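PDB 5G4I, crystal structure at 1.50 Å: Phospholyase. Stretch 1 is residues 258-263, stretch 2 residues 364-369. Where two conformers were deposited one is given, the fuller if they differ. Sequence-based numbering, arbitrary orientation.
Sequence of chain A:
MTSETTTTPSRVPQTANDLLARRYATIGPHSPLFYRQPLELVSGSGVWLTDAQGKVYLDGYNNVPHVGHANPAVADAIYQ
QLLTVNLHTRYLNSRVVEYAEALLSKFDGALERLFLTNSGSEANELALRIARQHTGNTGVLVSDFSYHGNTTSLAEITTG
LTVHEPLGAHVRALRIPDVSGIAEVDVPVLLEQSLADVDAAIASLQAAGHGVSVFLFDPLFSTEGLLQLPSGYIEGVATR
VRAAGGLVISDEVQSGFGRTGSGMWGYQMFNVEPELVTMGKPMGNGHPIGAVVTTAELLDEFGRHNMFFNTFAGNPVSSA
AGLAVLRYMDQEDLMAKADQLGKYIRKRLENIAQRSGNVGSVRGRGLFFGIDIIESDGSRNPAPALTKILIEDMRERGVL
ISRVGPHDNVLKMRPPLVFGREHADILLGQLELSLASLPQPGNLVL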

# COMPACT_ATOMS: atom_id res chain seq x y z
N GLY A 258 2.14 18.61 -11.75
CA GLY A 258 2.53 19.52 -12.86
C GLY A 258 2.79 18.90 -14.19
O GLY A 258 3.14 19.58 -15.20
N ARG A 259 2.39 17.63 -14.33
CA ARG A 259 2.46 16.90 -15.64
C ARG A 259 1.80 17.63 -16.81
O ARG A 259 2.30 17.59 -17.94
N THR A 260 0.65 18.25 -16.55
CA THR A 260 -0.10 18.94 -17.62
C THR A 260 0.46 20.34 -17.94
O THR A 260 -0.01 20.92 -18.95
N GLY A 261 1.42 20.86 -17.16
CA GLY A 261 2.04 22.19 -17.46
C GLY A 261 1.16 23.38 -17.01
O GLY A 261 1.71 24.31 -16.38
N SER A 262 -0.16 23.34 -17.31
CA SER A 262 -1.03 24.48 -17.09
C SER A 262 -1.54 24.62 -15.69
O SER A 262 -2.18 25.64 -15.38
N GLY A 263 -1.33 23.60 -14.84
CA GLY A 263 -1.70 23.66 -13.40
C GLY A 263 -0.97 22.50 -12.65
O GLY A 263 -0.54 21.55 -13.34
N GLY A 364 -3.58 15.40 -25.80
CA GLY A 364 -2.87 15.66 -24.48
C GLY A 364 -2.43 17.10 -24.31
O GLY A 364 -2.76 18.05 -25.10
N ARG A 365 -1.61 17.39 -23.26
CA ARG A 365 -0.94 18.72 -23.14
C ARG A 365 0.24 18.57 -22.16
O ARG A 365 0.37 17.50 -21.51
N GLY A 366 1.06 19.55 -22.09
CA GLY A 366 2.18 19.56 -21.20
C GLY A 366 3.11 18.44 -21.61
O GLY A 366 3.48 18.34 -22.81
N LEU A 367 3.50 17.60 -20.69
CA LEU A 367 4.41 16.45 -21.01
C LEU A 367 3.65 15.10 -20.98
O LEU A 367 4.25 14.04 -20.71
N PHE A 368 2.36 15.10 -21.31
CA PHE A 368 1.58 13.85 -21.55
C PHE A 368 0.92 14.03 -22.91
O PHE A 368 -0.11 14.69 -23.06
N PHE A 369 1.54 13.42 -23.94
CA PHE A 369 1.05 13.60 -25.35
C PHE A 369 0.85 12.27 -25.99
O PHE A 369 1.44 11.23 -25.66

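The contact between the two stretches joins a type I beta turn, Gly 258 to Gly 261, to a type II' turn, Arg 365 to Phe 368, that links two strand segments. It buries 318 Å² in all, and two arginines, one from each stretch, account for the largest shares. Each turn is closed by its own backbone hydrogen bond, from Gly 261 N to Gly 258 O (2.9 Å) and from Phe 368 N to Arg 365 O (3.1 Å).

Arg 259 has the most surface covered, 91 Å². Its CA-to-CB bond points sideways to the second stretch, but the chain does not stay there: chi1 is t (171°), and successive p values at chi2 and chi3 bend it so that its end comes nearer to the other turn. The t value of chi1 sets CG near the plane of the Phe 368 ring, at its edge, and the p value of chi2 brings CD to 3.9 Å from CB of Phe 368. Beyond this apolar contact, NH1 of Arg 259 donates a hydrogen bond to the carbonyl O of Leu 367 at 2.8 Å. The acceptor lies at the edge of the guanidinium, near its plane, although the angle at the hydrogen, 137°, is well short of linear. NH1 and NH2 are also hydrogen-bonded elsewhere in the structure, so the buried charged group is not left without partners.

The backbone of the same two residues completes the clasp. Leu 367 N donates to Arg 259 O at 3.0 Å in a nearly straight bond (167°), so that Arg 259 gives through its side chain and receives through its main chain. Leu 367 itself, in the m,t rotamer, points sideways; its CB lies 3.6 Å from NH1 of Arg 259. Phe 368 does point toward the first stretch, with chi1 t.

Arg 365, with 60 Å² covered, makes the second side-chain bridge, nearer the surface. Its CA-to-CB bond also points sideways, and chi1 p, chi2 t and chi3 p carry the chain past Thr 260 to Ser 262. On the way CD of Arg 365 packs 3.6 Å from Thr 260 O and 4.1 Å from Thr 260 CB. Thr 260, a p rotamer, is likewise set sideways. At the end of the chain, NH1 of Arg 365 donates to OG of Ser 262 at 3.0 Å and 156°, with the hydroxyl oxygen at the edge of the guanidinium. Ser 262 points toward the second stretch, and its p rotamer presents OG to this bond.

Between the two arginine contacts the turns meet closely because Gly 366 has no side chain. Its CA lies 3.4 Å from Thr 260 O, in a CA-H...O contact, and a CB here would clash with Thr 260 C at 2.4 Å and Arg 259 O at 2.6 Å.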

# COMPACT_ATOMS: atom_id res chain seq x y z
CB ARG A 259 1.87 15.52 -15.47
CG ARG A 259 1.64 14.64 -16.74
CD ARG A 259 2.93 14.25 -17.39
NE ARG A 259 3.86 13.56 -16.52
CZ ARG A 259 5.07 13.16 -16.97
NH1 ARG A 259 5.44 13.48 -18.21
NH2 ARG A 259 5.97 12.62 -16.15
CB THR A 260 -1.62 19.17 -17.25
OG1 THR A 260 -1.74 20.06 -16.17
CG2 THR A 260 -2.36 17.84 -16.94
CB SER A 262 -2.17 24.46 -18.10
OG SER A 262 -2.90 23.24 -18.11
CB ARG A 365 -1.81 19.91 -22.67
CG ARG A 365 -2.44 19.55 -21.34
CD ARG A 365 -3.10 20.77 -20.77
NE ARG A 365 -4.38 20.99 -21.43
CZ ARG A 365 -5.26 21.93 -21.08
NH1 ARG A 365 -5.04 22.80 -20.11
NH2 ARG A 365 -6.45 21.97 -21.76
CB LEU A 367 5.71 16.45 -20.19
CG LEU A 367 6.67 17.57 -20.50
CD1 LEU A 367 7.88 17.54 -19.63
CD2 LEU A 367 7.12 17.45 -21.98
CB PHE A 368 0.57 13.53 -20.42
CG PHE A 368 0.20 12.10 -20.30
CD1 PHE A 368 0.06 11.25 -21.42
CD2 PHE A 368 0.02 11.51 -19.04
CE1 PHE A 368 -0.35 9.90 -21.28
CE2 PHE A 368 -0.38 10.20 -18.95
CZ PHE A 368 -0.50 9.37 -20.06
CB PHE A 369 1.98 14.49 -26.25
CG PHE A 369 1.64 15.98 -26.27
CD1 PHE A 369 0.69 16.51 -27.14
CD2 PHE A 369 2.32 16.85 -25.40
CE1 PHE A 369 0.36 17.78 -27.12
CE2 PHE A 369 1.99 18.23 -25.41
CZ PHE A 369 1.10 18.66 -26.26